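Local atomic coordinates of acetoin utilization protein (Exiguobacterium sibiricum, PDB entry 2Q04), a protein that probably transfers acetyl groups, as a member of the GNAT acetyltransferase family, and is named for a role in acetoin utilization. Residues Y84-E89 with T170-I175; H128-T133 with A185-H190. All blocks are in the same frame, centred on the assembly; numbering follows the deposited sequence.

Contact 1 of 2, residues Y84-E89 with T170-I175. With CA (calcium ion), chain H; EDO (1,2-ethanediol), chain K.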
loop_
_atom_site.group_PDB
_atom_site.type_symbol
_atom_site.label_atom_id
_atom_site.label_comp_id
_atom_site.label_asym_id
_atom_site.label_seq_id
_atom_site.Cartn_x
_atom_site.Cartn_y
_atom_site.Cartn_z
ATOM N N TYR A 84 -7.590 12.929 -8.479
ATOM C CA TYR A 84 -9.052 13.029 -8.439
ATOM C C TYR A 84 -9.661 12.417 -7.152
ATOM O O TYR A 84 -10.867 12.155 -7.081
ATOM C CB TYR A 84 -9.655 12.392 -9.698
ATOM C CG TYR A 84 -9.263 13.121 -10.963
ATOM C CD1 TYR A 84 -9.729 14.406 -11.214
ATOM C CD2 TYR A 84 -8.379 12.548 -11.879
ATOM C CE1 TYR A 84 -9.356 15.104 -12.368
ATOM C CE2 TYR A 84 -7.991 13.234 -13.033
ATOM C CZ TYR A 84 -8.487 14.520 -13.269
ATOM O OH TYR A 84 -8.116 15.218 -14.416
ATOM N N GLU A 85 -8.821 12.230 -6.143
ATOM C CA GLU A 85 -9.280 11.876 -4.804
ATOM C C GLU A 85 -8.831 12.986 -3.864
ATOM O O GLU A 85 -7.964 13.777 -4.217
ATOM C CB GLU A 85 -8.699 10.522 -4.365
ATOM C CG GLU A 85 -9.244 9.314 -5.171
ATOM C CD GLU A 85 -8.916 7.954 -4.517
ATOM O OE1 GLU A 85 -7.921 7.872 -3.751
ATOM O OE2 GLU A 85 -9.658 6.974 -4.775
ATOM N N THR A 86 -9.420 13.052 -2.675
ATOM C CA THR A 86 -9.154 14.184 -1.761
ATOM C C THR A 86 -7.721 14.203 -1.195
ATOM O O THR A 86 -7.192 15.264 -0.874
ATOM C CB THR A 86 -10.177 14.240 -0.580
ATOM O OG1 THR A 86 -9.959 15.442 0.188
ATOM C CG2 THR A 86 -10.045 13.033 0.323
ATOM N N TRP A 87 -7.069 13.053 -1.187
ATOM C CA TRP A 87 -5.765 12.917 -0.533
ATOM C C TRP A 87 -4.608 13.640 -1.281
ATOM O O TRP A 87 -3.524 13.791 -0.733
ATOM C CB TRP A 87 -5.439 11.427 -0.332
ATOM C CG TRP A 87 -6.594 10.686 0.199
ATOM C CD1 TRP A 87 -7.395 9.818 -0.488
ATOM C CD2 TRP A 87 -7.213 10.879 1.470
ATOM N NE1 TRP A 87 -8.437 9.409 0.303
ATOM C CE2 TRP A 87 -8.354 10.050 1.510
ATOM C CE3 TRP A 87 -6.903 11.655 2.590
ATOM C CZ2 TRP A 87 -9.189 9.979 2.630
ATOM C CZ3 TRP A 87 -7.728 11.578 3.701
ATOM C CH2 TRP A 87 -8.862 10.749 3.709
ATOM N N SER A 88 -4.883 14.149 -2.490
ATOM C CA SER A 88 -3.857 14.808 -3.295
ATOM C C SER A 88 -3.958 16.334 -3.251
ATOM O O SER A 88 -3.163 17.020 -3.874
ATOM C CB SER A 88 -3.936 14.334 -4.752
ATOM O OG SER A 88 -5.155 14.722 -5.354
ATOM N N GLU A 89 -4.923 16.858 -2.512
ATOM C CA GLU A 89 -5.116 18.315 -2.438
ATOM C C GLU A 89 -3.875 19.040 -1.900
ATOM O O GLU A 89 -3.131 18.498 -1.077
ATOM C CB GLU A 89 -6.308 18.654 -1.556
ATOM C CG GLU A 89 -7.626 18.558 -2.231
ATOM C CD GLU A 89 -8.716 19.272 -1.471
ATOM O OE1 GLU A 89 -8.415 19.894 -0.422
ATOM O OE2 GLU A 89 -9.867 19.237 -1.932
ATOM N N THR A 170 -11.805 9.914 9.822
ATOM C CA THR A 170 -11.967 10.819 8.697
ATOM C C THR A 170 -13.445 11.080 8.420
ATOM O O THR A 170 -14.303 10.258 8.741
ATOM C CB THR A 170 -11.336 10.248 7.426
ATOM O OG1 THR A 170 -11.554 11.150 6.340
ATOM C CG2 THR A 170 -11.952 8.886 7.074
ATOM N N ASP A 171 -13.736 12.230 7.828
ATOM C CA ASP A 171 -15.083 12.527 7.390
ATOM C C ASP A 171 -15.224 12.339 5.872
ATOM O O ASP A 171 -16.211 12.763 5.276
ATOM C CB ASP A 171 -15.495 13.944 7.805
ATOM C CG ASP A 171 -14.607 15.017 7.211
ATOM O OD1 ASP A 171 -13.867 14.732 6.243
ATOM O OD2 ASP A 171 -14.660 16.152 7.708
ATOM N N ASP A 172 -14.225 11.712 5.254
ATOM C CA ASP A 172 -14.283 11.401 3.833
ATOM C C ASP A 172 -15.540 10.579 3.552
ATOM O O ASP A 172 -15.734 9.528 4.149
ATOM C CB ASP A 172 -13.053 10.606 3.401
ATOM C CG ASP A 172 -13.087 10.234 1.922
ATOM O OD1 ASP A 172 -13.195 11.152 1.081
ATOM O OD2 ASP A 172 -12.978 9.026 1.603
ATOM N N PRO A 173 -16.405 11.068 2.643
ATOM C CA PRO A 173 -17.668 10.394 2.369
ATOM C C PRO A 173 -17.523 8.899 2.027
ATOM O O PRO A 173 -18.244 8.082 2.566
ATOM C CB PRO A 173 -18.220 11.164 1.169
ATOM C CG PRO A 173 -17.624 12.500 1.281
ATOM C CD PRO A 173 -16.261 12.297 1.844
ATOM N N GLU A 174 -16.601 8.566 1.133
ATOM C CA GLU A 174 -16.440 7.173 0.688
ATOM C C GLU A 174 -16.016 6.251 1.841
ATOM O O GLU A 174 -16.589 5.175 2.034
ATOM C CB GLU A 174 -15.417 7.071 -0.460
ATOM C CG GLU A 174 -15.975 7.451 -1.851
ATOM C CD GLU A 174 -14.898 7.420 -2.958
ATOM O OE1 GLU A 174 -13.879 6.720 -2.784
ATOM O OE2 GLU A 174 -15.090 8.072 -4.001
ATOM N N ILE A 175 -15.010 6.661 2.584
ATOM C CA ILE A 175 -14.564 5.885 3.727
ATOM C C ILE A 175 -15.632 5.834 4.814
ATOM O O ILE A 175 -15.921 4.768 5.356
ATOM C CB ILE A 175 -13.266 6.448 4.306
ATOM C CG1 ILE A 175 -12.104 6.098 3.385
ATOM C CG2 ILE A 175 -13.014 5.881 5.710
ATOM C CD1 ILE A 175 -10.847 6.767 3.741
HETATM CA CA CA H . -0.657 17.357 -3.666
HETATM C C1 EDO K . -14.510 6.325 10.158
HETATM O O1 EDO K . -13.800 7.543 10.476
HETATM C C2 EDO K . -13.551 5.326 9.497
HETATM O O2 EDO K . -14.095 3.990 9.494
HETATM O O HOH W 1 -11.898 5.107 -4.435
#

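Contact 2 of 2, residues H128-T133 with A185-H190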
loop_
_atom_site.group_PDB
_atom_site.type_symbol
_atom_site.label_atom_id
_atom_site.label_comp_id
_atom_site.label_asym_id
_atom_site.label_seq_id
_atom_site.Cartn_x
_atom_site.Cartn_y
_atom_site.Cartn_z
ATOM N N HIS A 128 10.848 10.153 5.659
ATOM C CA HIS A 128 10.625 11.544 5.279
ATOM C C HIS A 128 9.205 11.777 4.753
ATOM O O HIS A 128 8.819 12.914 4.466
ATOM C CB HIS A 128 11.643 11.970 4.231
ATOM C CG HIS A 128 13.053 11.961 4.727
ATOM N ND1 HIS A 128 13.666 13.080 5.249
ATOM C CD2 HIS A 128 13.965 10.961 4.805
ATOM C CE1 HIS A 128 14.898 12.774 5.612
ATOM N NE2 HIS A 128 15.103 11.495 5.355
ATOM N N TYR A 129 8.426 10.702 4.646
ATOM C CA TYR A 129 7.065 10.793 4.119
ATOM C C TYR A 129 6.029 10.493 5.164
ATOM O O TYR A 129 6.273 9.742 6.107
ATOM C CB TYR A 129 6.876 9.821 2.953
ATOM C CG TYR A 129 7.672 10.168 1.731
ATOM C CD1 TYR A 129 7.176 11.056 0.784
ATOM C CD2 TYR A 129 8.908 9.597 1.508
ATOM C CE1 TYR A 129 7.903 11.370 -0.350
ATOM C CE2 TYR A 129 9.648 9.905 0.385
ATOM C CZ TYR A 129 9.148 10.793 -0.541
ATOM O OH TYR A 129 9.894 11.101 -1.666
ATOM N N LEU A 130 4.881 11.143 5.025
ATOM C CA LEU A 130 3.684 10.733 5.698
ATOM C C LEU A 130 2.952 9.798 4.711
ATOM O O LEU A 130 2.489 10.239 3.639
ATOM C CB LEU A 130 2.811 11.960 6.059
ATOM C CG LEU A 130 1.588 11.690 6.958
ATOM C CD1 LEU A 130 1.091 12.985 7.644
ATOM C CD2 LEU A 130 0.463 11.030 6.163
ATOM N N ILE A 131 2.943 8.501 5.023
ATOM C CA ILE A 131 2.385 7.498 4.113
ATOM C C ILE A 131 0.969 7.110 4.541
ATOM O O ILE A 131 0.778 6.443 5.552
ATOM C CB ILE A 131 3.291 6.219 4.056
ATOM C CG1 ILE A 131 4.736 6.610 3.725
ATOM C CG2 ILE A 131 2.751 5.207 3.008
ATOM C CD1 ILE A 131 5.745 5.490 3.953
ATOM N N LEU A 132 -0.013 7.549 3.778
ATOM C CA LEU A 132 -1.387 7.233 4.071
ATOM C C LEU A 132 -1.867 6.134 3.154
ATOM O O LEU A 132 -1.250 5.857 2.139
ATOM C CB LEU A 132 -2.280 8.497 3.943
ATOM C CG LEU A 132 -2.391 9.229 2.570
ATOM C CD1 LEU A 132 -3.295 8.478 1.586
ATOM C CD2 LEU A 132 -2.920 10.637 2.780
ATOM N N THR A 133 -2.960 5.491 3.530
ATOM C CA THR A 133 -3.548 4.434 2.709
ATOM C C THR A 133 -5.046 4.339 2.982
ATOM O O THR A 133 -5.508 4.665 4.076
ATOM C CB THR A 133 -2.850 3.012 2.987
ATOM O OG1 THR A 133 -2.952 2.189 1.827
ATOM C CG2 THR A 133 -3.483 2.308 4.148
ATOM N N ALA A 185 -2.414 5.646 8.254
ATOM C CA ALA A 185 -1.237 6.381 7.836
ATOM C C ALA A 185 -0.035 6.160 8.736
ATOM O O ALA A 185 -0.167 5.988 9.926
ATOM C CB ALA A 185 -1.547 7.848 7.736
ATOM N N ARG A 186 1.144 6.197 8.125
ATOM C CA ARG A 186 2.399 6.087 8.834
ATOM C C ARG A 186 3.120 7.406 8.744
ATOM O O ARG A 186 3.483 7.850 7.641
ATOM C CB ARG A 186 3.270 4.987 8.214
ATOM C CG ARG A 186 4.658 4.802 8.879
ATOM C CD ARG A 186 5.557 3.919 8.003
ATOM N NE ARG A 186 6.654 3.269 8.742
ATOM C CZ ARG A 186 7.844 3.817 8.972
ATOM N NH1 ARG A 186 8.096 5.063 8.603
ATOM N NH2 ARG A 186 8.765 3.132 9.622
ATOM N N ILE A 187 3.296 8.064 9.888
ATOM C CA ILE A 187 4.007 9.342 9.939
ATOM C C ILE A 187 5.487 9.097 10.204
ATOM O O ILE A 187 5.880 8.732 11.317
ATOM C CB ILE A 187 3.443 10.276 11.049
ATOM C CG1 ILE A 187 1.967 10.585 10.785
ATOM C CG2 ILE A 187 4.264 11.593 11.116
ATOM C CD1 ILE A 187 1.262 11.264 11.949
ATOM N N GLY A 188 6.304 9.296 9.172
ATOM C CA GLY A 188 7.731 9.112 9.283
ATOM C C GLY A 188 8.338 9.924 10.414
ATOM O O GLY A 188 7.866 11.019 10.734
ATOM N N LYS A 189 9.405 9.384 11.004
ATOM C CA LYS A 189 10.095 10.013 12.136
ATOM C C LYS A 189 10.626 11.424 11.805
ATOM O O LYS A 189 10.765 12.264 12.700
ATOM C CB LYS A 189 11.267 9.102 12.579
ATOM C CG LYS A 189 12.094 9.643 13.718
ATOM N N HIS A 190 10.927 11.671 10.520
ATOM C CA HIS A 190 11.474 12.984 10.069
ATOM C C HIS A 190 10.417 13.903 9.464
ATOM O O HIS A 190 10.753 14.942 8.904
ATOM C CB HIS A 190 12.566 12.785 8.993
ATOM C CG HIS A 190 13.801 12.124 9.490
ATOM N ND1 HIS A 190 14.246 10.916 8.996
ATOM C CD2 HIS A 190 14.732 12.531 10.383
ATOM C CE1 HIS A 190 15.382 10.593 9.588
ATOM N NE2 HIS A 190 15.700 11.556 10.433
HETATM O O HOH W 2 9.931 15.180 5.644
HETATM O O HOH W 3 6.657 6.877 6.496
#

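Contact 1 of 2, residues Y84-E89 with T170-I175
Trp87 reaches from the loop 84-89 to Thr170, Asp172 and Ile175, and its indole carries most of the contact. From CB, which borders Leu132, CG stands beside the backbone N, anti to the carbonyl carbon (chi1 -45°), which carries the indole out toward 170-175. Thr86 CG2 lies 3.6 Å above one ring face, over its centre, while Glu85 OE1 sits in the ring plane at the edge. Farther along the six-membered ring, CZ2 meets the methyl Ile175 CD1 obliquely at 3.8 Å and also touches, again obliquely, the carboxylate carbon of Asp172, whose plane is turned 62° from the ring. The tip, CH2, comes to Thr170 OG1 at 3.8 Å, at the edge and near the ring plane.

Backbone N-H groups hold the oxygen-bearing side chains of Thr170 and Asp172. Asp172 N donates to Thr170 OG1 (2.9 Å), which defines an ST turn, and the same hydroxyl bonds to Arg203 O. Asp172 is the N-cap of helix 173-176: Ile175 N donates to Asp172 OD2 over 3.3 Å, meeting it from 44° above the carboxylate plane. At the margin of the GNAT-type sheet, the loop between strands 71-79 and 95-103 packs against a short helix inserted between strands 166-168 and 182-187, with Trp87 also on Thr134 and Leu183. On the indole side the touching atoms CZ2 and CH2 are carbons, and no direct hydrogen bond joins the two segments.

Thr86 CG2 slides past the other carboxylate oxygen, Asp172 OD1, at 3.7 Å. Farther out, one water donates to Glu85 OE2 at 2.9 Å and to Glu174 OE1 at 3.0 Å, which probably eases the repulsion between these like charges. One residue after Trp87, Ser88 O, together with Gly90 O, binds a calcium ion.

Contact 2 of 2, residues H128-T133 with A185-H190
Ile131 and Arg186 exchange both backbone hydrogen bonds of an antiparallel pair: Arg186 N donates to Ile131 O over 2.6 Å, and Ile131 N to Arg186 O over 2.8 Å. Gly188 N extends the pattern to Tyr129 O at 3.1 Å, less straight at 145°. A water that donates to Tyr129 O accepts from Arg186 NH1, a guanidinium nitrogen also salt-bridged to Glu127. The axes of 130-133 and 185-187 run at 174°, antiparallel, within the strand pair 130-135 and 182-187 of the acetyltransferase sheet.

On the face bearing Leu130, Leu132, Ala185 and Ile187, Leu130 CG meets Ile187 CG1 at 4.0 Å, the two side chains lying side by side and pointing the same way. Leu130 CD2 and Leu132 CB both reach Ala185 CB, and Phe199 of helix 193-203 covers Leu130 and Ala185.

Beyond the strand ends, His128 and His190 form an offset stack, centroids 4.7 Å apart and planes at 20°. His190 CB sits over the His128 face, while His190 ND1 lies nearer its rim. An alanine at His128 would probably leave the His190 ring without this stacking face and freer to turn. His190 ND1 is buried with no polar partner in the model; what holds the pair is the offset stack and the CH-pi contact of His190 CB, and such closeness would probably disfavour charging both imidazoles at once.

From the N terminus, the chain first lays down 84-89, in the loop between strands 71-79 and 95-103, then 128-133 at the start of strand 130-135. Segment 170-175 returns to the first of these, closing contact 1 across 80 intervening residues; 185-190 then pairs with the second, closing contact 2 across 51. The segments alternate, so the two loops cross. Helix 173-176 leads through the chain into strand 182-187, linking the later halves of both contacts. Their centres are about 17 Å apart, yet they touch where Trp87 CB meets Leu132 CD2 at 4.1 Å, joining the calcium-binding loop to the sheet.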